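Local coordinates for hypothetical protein SMU.848 (Streptococcus mutans, PDB 2G0I) that probably acts as a cysteine protease of the Prp family, which is linked to ribosome biogenesis, at residues Cys87-Gln92 / Met101-Ser106; Gly45-Val50 / Lys115-Phe120. One frame throughout, in Å; residues are numbered along the deposited sequence.

Contact 1. Residues Cys87-Gln92 / Met101-Ser106; sequences CTVSLQ and MKIDLS
With CG on the far side from the carbonyl carbon (chi1 -63°), Leu105 swings CD2 back toward Cys87 and Val89; Leu91 sets CG opposite its own backbone N (chi1 170°) and brings CD1 across Met101 and near Ile103. CD2 of Leu105 lies only 3.4 Å from Val89 CG1, closer than carbons usually pack, and 3.5 Å from SG of Cys87, a small apolar group suited to this buried corner. Next along, CG2 of Val89 meets CG2 of Ile103, and Leu91 CD1 lies 3.8 Å from CG of Met101, a selenomethionine. Branched Ile103 suits an extended strand and rests on Leu77 and Val78 of helix 61-84; Val89, just before its strand, rests on Leu81. Ser90, Gln92, Lys102 and Asp104 occupy the other, more exposed face. Between the antiparallel strands, Asp104 N donates to Ser90 O at 2.9 Å, while the return bond from Ser90 N is weak; the backbones of Gln92 and Lys102 bond both ways. A water joins Ser90 OG to Lys102 O, to which it donates. Where the strand ends, Asp104 OD1 accepts from Ser106 N in an Asx turn. The chemistry is that of an amphipathic beta hairpin: backbone bonds fix the register, and one apolar face joins the helix-covered core.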
loop_
_atom_site.group_PDB
_atom_site.type_symbol
_atom_site.label_atom_id
_atom_site.label_comp_id
_atom_site.label_asym_id
_atom_site.label_seq_id
_atom_site.Cartn_x
_atom_site.Cartn_y
_atom_site.Cartn_z
ATOM N N CYS B 87 14.547 -4.071 -8.114
ATOM C CA CYS B 87 13.830 -4.082 -9.385
ATOM C C CYS B 87 13.479 -2.648 -9.822
ATOM O O CYS B 87 12.610 -1.989 -9.224
ATOM C CB CYS B 87 12.572 -4.958 -9.241
ATOM S SG CYS B 87 11.500 -5.145 -10.703
ATOM N N THR B 88 14.151 -2.150 -10.862
ATOM C CA THR B 88 13.738 -0.870 -11.411
ATOM C C THR B 88 12.761 -1.092 -12.540
ATOM O O THR B 88 13.028 -1.805 -13.529
ATOM C CB THR B 88 14.905 0.108 -11.777
ATOM O OG1 THR B 88 15.643 0.424 -10.591
ATOM C CG2 THR B 88 14.376 1.431 -12.362
ATOM N N VAL B 89 11.597 -0.501 -12.363
ATOM C CA VAL B 89 10.538 -0.732 -13.312
ATOM C C VAL B 89 10.630 0.287 -14.430
ATOM O O VAL B 89 11.276 1.343 -14.291
ATOM C CB VAL B 89 9.131 -0.774 -12.602
ATOM C CG1 VAL B 89 9.219 -1.681 -11.394
ATOM C CG2 VAL B 89 8.646 0.626 -12.182
ATOM N N SER B 90 9.982 -0.045 -15.537
ATOM C CA SER B 90 9.667 0.921 -16.530
ATOM C C SER B 90 8.332 1.515 -16.059
ATOM O O SER B 90 7.417 0.782 -15.662
ATOM C CB SER B 90 9.531 0.208 -17.861
ATOM O OG SER B 90 8.954 1.040 -18.829
ATOM N N LEU B 91 8.228 2.836 -16.099
ATOM C CA LEU B 91 7.054 3.524 -15.560
ATOM C C LEU B 91 6.769 4.700 -16.458
ATOM O O LEU B 91 7.640 5.549 -16.662
ATOM C CB LEU B 91 7.364 4.050 -14.142
ATOM C CG LEU B 91 6.273 5.011 -13.596
ATOM C CD1 LEU B 91 4.924 4.320 -13.320
ATOM C CD2 LEU B 91 6.759 5.731 -12.346
ATOM N N GLN B 92 5.551 4.768 -16.985
ATOM C CA GLN B 92 5.101 5.936 -17.766
ATOM C C GLN B 92 3.985 6.561 -16.940
ATOM O O GLN B 92 3.095 5.848 -16.471
ATOM C CB GLN B 92 4.575 5.449 -19.112
ATOM C CG GLN B 92 4.205 6.550 -20.075
ATOM C CD GLN B 92 5.351 7.558 -20.249
ATOM O OE1 GLN B 92 6.417 7.241 -20.837
ATOM N NE2 GLN B 92 5.146 8.777 -19.722
HETATM N N MSE B 101 -1.069 5.899 -15.907
HETATM C CA MSE B 101 0.111 5.313 -15.317
HETATM C C MSE B 101 0.241 3.891 -15.831
HETATM O O MSE B 101 -0.739 3.160 -15.922
HETATM C CB MSE B 101 -0.015 5.320 -13.805
HETATM C CG MSE B 101 1.166 4.780 -13.072
HETATM SE SE MSE B 101 0.796 4.670 -11.113
HETATM C CE MSE B 101 -0.112 6.266 -10.823
ATOM N N LYS B 102 1.450 3.507 -16.201
ATOM C CA LYS B 102 1.661 2.133 -16.535
ATOM C C LYS B 102 2.979 1.686 -15.934
ATOM O O LYS B 102 4.033 2.314 -16.187
ATOM C CB LYS B 102 1.634 1.944 -18.047
ATOM C CG LYS B 102 1.847 0.465 -18.422
ATOM C CD LYS B 102 1.610 0.211 -19.905
ATOM C CE LYS B 102 1.639 -1.279 -20.138
ATOM N NZ LYS B 102 1.342 -1.637 -21.530
ATOM N N ILE B 103 2.911 0.642 -15.116
ATOM C CA ILE B 103 4.108 -0.007 -14.551
ATOM C C ILE B 103 4.315 -1.247 -15.376
ATOM O O ILE B 103 3.394 -2.059 -15.494
ATOM C CB ILE B 103 3.888 -0.401 -13.084
ATOM C CG1 ILE B 103 3.549 0.863 -12.287
ATOM C CG2 ILE B 103 5.134 -1.128 -12.494
ATOM C CD1 ILE B 103 2.681 0.606 -11.040
ATOM N N ASP B 104 5.501 -1.411 -15.972
ATOM C CA ASP B 104 5.653 -2.506 -16.925
ATOM C C ASP B 104 6.954 -3.243 -16.631
ATOM O O ASP B 104 8.020 -2.640 -16.691
ATOM C CB ASP B 104 5.611 -1.968 -18.335
ATOM C CG ASP B 104 5.529 -3.076 -19.397
ATOM O OD1 ASP B 104 5.663 -4.281 -19.090
ATOM O OD2 ASP B 104 5.305 -2.710 -20.563
ATOM N N LEU B 105 6.832 -4.511 -16.264
ATOM C CA LEU B 105 7.983 -5.364 -15.928
ATOM C C LEU B 105 8.310 -6.338 -17.069
ATOM O O LEU B 105 9.225 -7.167 -16.950
ATOM C CB LEU B 105 7.724 -6.180 -14.643
ATOM C CG LEU B 105 7.497 -5.514 -13.283
ATOM C CD1 LEU B 105 7.181 -6.548 -12.292
ATOM C CD2 LEU B 105 8.727 -4.740 -12.809
ATOM N N SER B 106 7.549 -6.251 -18.143
ATOM C CA SER B 106 7.666 -7.183 -19.284
ATOM C C SER B 106 9.111 -7.437 -19.746
ATOM O O SER B 106 9.473 -8.572 -20.069
ATOM C CB SER B 106 6.824 -6.679 -20.439
ATOM O OG SER B 106 5.474 -6.553 -19.990
HETATM O O HOH W 1 5.879 1.607 -18.297
#

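Contact 2. Residues Gly45-Val50 / Lys115-Phe120; sequences GILESV and KVQLLF
Strand 46-50 and helix 115-120 run at 74° to each other, their axes 8.6 Å apart, with Leu47 and Gln117 at the closest backbone approach. Gln117, bent at chi2 (-63°), turns its amide onto the strand and bonds both backbone polar atoms of Leu47: OE1 accepts from Leu47 N at 2.9 Å, and NE2 donates to a lone pair of Leu47 O at 3.0 Å. Glutamine suits the place because one flat group both gives and accepts; NE2 also donates to Lys111 O, so the amide's orientation is fixed. One turn on, Phe120 lays a face of its ring against Leu47, whose CB stands 3.8 Å from the ring centroid in a CH-pi contact. The ring's CZ edge points at the backbone of Ser49, and CG1 of Val50 lies 3.8 Å from CE2. Leucine is long enough to cover the ring with CB and reach the Phe120 backbone with CD1. Glu48 and Ser49, together opposite Ile41 in a classic beta bulge, point away from the helix, and Glu48 forms salt bridges with Arg43 and Lys111. The contact thus combines amide recognition of a backbone with apolar packing deeper in the alpha-beta interface.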
loop_
_atom_site.group_PDB
_atom_site.type_symbol
_atom_site.label_atom_id
_atom_site.label_comp_id
_atom_site.label_asym_id
_atom_site.label_seq_id
_atom_site.Cartn_x
_atom_site.Cartn_y
_atom_site.Cartn_z
ATOM N N GLY B 45 1.562 -17.028 -15.473
ATOM C CA GLY B 45 1.407 -17.111 -14.034
ATOM C C GLY B 45 1.936 -15.921 -13.250
ATOM O O GLY B 45 1.565 -15.751 -12.096
ATOM N N ILE B 46 2.801 -15.112 -13.863
ATOM C CA ILE B 46 3.377 -13.934 -13.192
ATOM C C ILE B 46 2.767 -12.582 -13.675
ATOM O O ILE B 46 2.491 -12.371 -14.864
ATOM C CB ILE B 46 4.944 -13.886 -13.278
ATOM C CG1 ILE B 46 5.414 -13.588 -14.706
ATOM C CG2 ILE B 46 5.604 -15.218 -12.699
ATOM C CD1 ILE B 46 6.814 -12.949 -14.847
ATOM N N LEU B 47 2.552 -11.676 -12.728
ATOM C CA LEU B 47 2.126 -10.317 -13.066
ATOM C C LEU B 47 3.239 -9.594 -13.797
ATOM O O LEU B 47 4.361 -9.481 -13.284
ATOM C CB LEU B 47 1.758 -9.554 -11.783
ATOM C CG LEU B 47 0.468 -10.065 -11.139
ATOM C CD1 LEU B 47 0.352 -9.499 -9.732
ATOM C CD2 LEU B 47 -0.772 -9.694 -11.994
ATOM N N GLU B 48 2.899 -9.040 -14.955
ATOM C CA GLU B 48 3.879 -8.365 -15.781
ATOM C C GLU B 48 3.662 -6.871 -15.895
ATOM O O GLU B 48 4.625 -6.142 -15.976
ATOM C CB GLU B 48 3.934 -8.981 -17.186
ATOM C CG GLU B 48 4.441 -10.442 -17.134
ATOM C CD GLU B 48 5.337 -10.797 -18.314
ATOM O OE1 GLU B 48 6.318 -11.536 -18.113
ATOM O OE2 GLU B 48 5.050 -10.332 -19.409
ATOM N N SER B 49 2.409 -6.429 -15.916
ATOM C CA SER B 49 2.132 -4.997 -16.023
ATOM C C SER B 49 0.803 -4.581 -15.418
ATOM O O SER B 49 -0.120 -5.376 -15.287
ATOM C CB SER B 49 2.187 -4.533 -17.480
ATOM O OG SER B 49 1.119 -5.097 -18.246
ATOM N N VAL B 50 0.709 -3.299 -15.089
ATOM C CA VAL B 50 -0.569 -2.728 -14.679
ATOM C C VAL B 50 -0.661 -1.337 -15.267
ATOM O O VAL B 50 0.330 -0.576 -15.277
ATOM C CB VAL B 50 -0.786 -2.763 -13.129
ATOM C CG1 VAL B 50 0.298 -1.959 -12.442
ATOM C CG2 VAL B 50 -2.166 -2.161 -12.769
ATOM N N LYS B 115 10.329 -11.673 -4.501
ATOM C CA LYS B 115 9.979 -10.392 -3.835
ATOM C C LYS B 115 9.217 -9.477 -4.772
ATOM O O LYS B 115 8.296 -8.754 -4.344
ATOM C CB LYS B 115 11.232 -9.677 -3.305
ATOM C CG LYS B 115 11.865 -10.467 -2.197
ATOM C CD LYS B 115 13.123 -9.870 -1.705
ATOM C CE LYS B 115 13.556 -10.750 -0.520
ATOM N NZ LYS B 115 14.822 -10.242 -0.049
ATOM N N VAL B 116 9.612 -9.492 -6.048
ATOM C CA VAL B 116 8.963 -8.653 -7.049
ATOM C C VAL B 116 7.479 -9.037 -7.146
ATOM O O VAL B 116 6.593 -8.157 -7.065
ATOM C CB VAL B 116 9.664 -8.706 -8.453
ATOM C CG1 VAL B 116 8.766 -8.102 -9.519
ATOM C CG2 VAL B 116 11.031 -7.978 -8.463
ATOM N N GLN B 117 7.200 -10.335 -7.297
ATOM C CA GLN B 117 5.805 -10.806 -7.474
ATOM C C GLN B 117 4.969 -10.656 -6.230
ATOM O O GLN B 117 3.748 -10.430 -6.309
ATOM C CB GLN B 117 5.772 -12.271 -7.922
ATOM C CG GLN B 117 6.231 -12.446 -9.387
ATOM C CD GLN B 117 5.317 -11.737 -10.341
ATOM O OE1 GLN B 117 4.115 -11.973 -10.352
ATOM N NE2 GLN B 117 5.866 -10.825 -11.108
ATOM N N LEU B 118 5.617 -10.798 -5.072
ATOM C CA LEU B 118 4.868 -10.622 -3.818
ATOM C C LEU B 118 4.369 -9.189 -3.714
ATOM O O LEU B 118 3.213 -8.972 -3.364
ATOM C CB LEU B 118 5.706 -10.947 -2.591
ATOM C CG LEU B 118 4.971 -10.717 -1.251
ATOM C CD1 LEU B 118 3.703 -11.563 -1.103
ATOM C CD2 LEU B 118 5.914 -11.064 -0.142
ATOM N N LEU B 119 5.234 -8.224 -3.988
ATOM C CA LEU B 119 4.838 -6.802 -3.971
ATOM C C LEU B 119 3.734 -6.500 -4.996
ATOM O O LEU B 119 2.747 -5.797 -4.708
ATOM C CB LEU B 119 6.060 -5.907 -4.213
ATOM C CG LEU B 119 7.067 -5.923 -3.036
ATOM C CD1 LEU B 119 8.346 -5.194 -3.461
ATOM C CD2 LEU B 119 6.405 -5.277 -1.815
ATOM N N PHE B 120 3.891 -7.046 -6.186
ATOM C CA PHE B 120 2.927 -6.832 -7.265
ATOM C C PHE B 120 1.562 -7.476 -6.912
ATOM O O PHE B 120 0.498 -6.906 -7.211
ATOM C CB PHE B 120 3.484 -7.431 -8.575
ATOM C CG PHE B 120 3.037 -6.707 -9.835
ATOM C CD1 PHE B 120 3.863 -6.716 -10.961
ATOM C CD2 PHE B 120 1.833 -5.968 -9.868
ATOM C CE1 PHE B 120 3.480 -6.001 -12.127
ATOM C CE2 PHE B 120 1.437 -5.254 -11.021
ATOM C CZ PHE B 120 2.264 -5.297 -12.158
#

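The centres of the two contacts lie about 11 Å apart in one two-layer alpha-beta sandwich. Along the chain, contact 1 is nested within the loop that contact 2 closes: strand 46-53 comes first, then helix 61-84, the hairpin of strands 90-94 and 100-104, and helix 114-133. In the sheet, strands 100-104 and 46-53 are neighbours, and probable hydrogen bonds from Leu105 N to Glu48 O and from Ile103 N to Val50 O join the contacts directly. Contact 1 pairs strands at one margin of the sheet; contact 2 seats a helix on its interior. Cys87 against Val116 and Leu105 against Phe120 bring both into a common core, while helix 114-133 also packs against the second subunit.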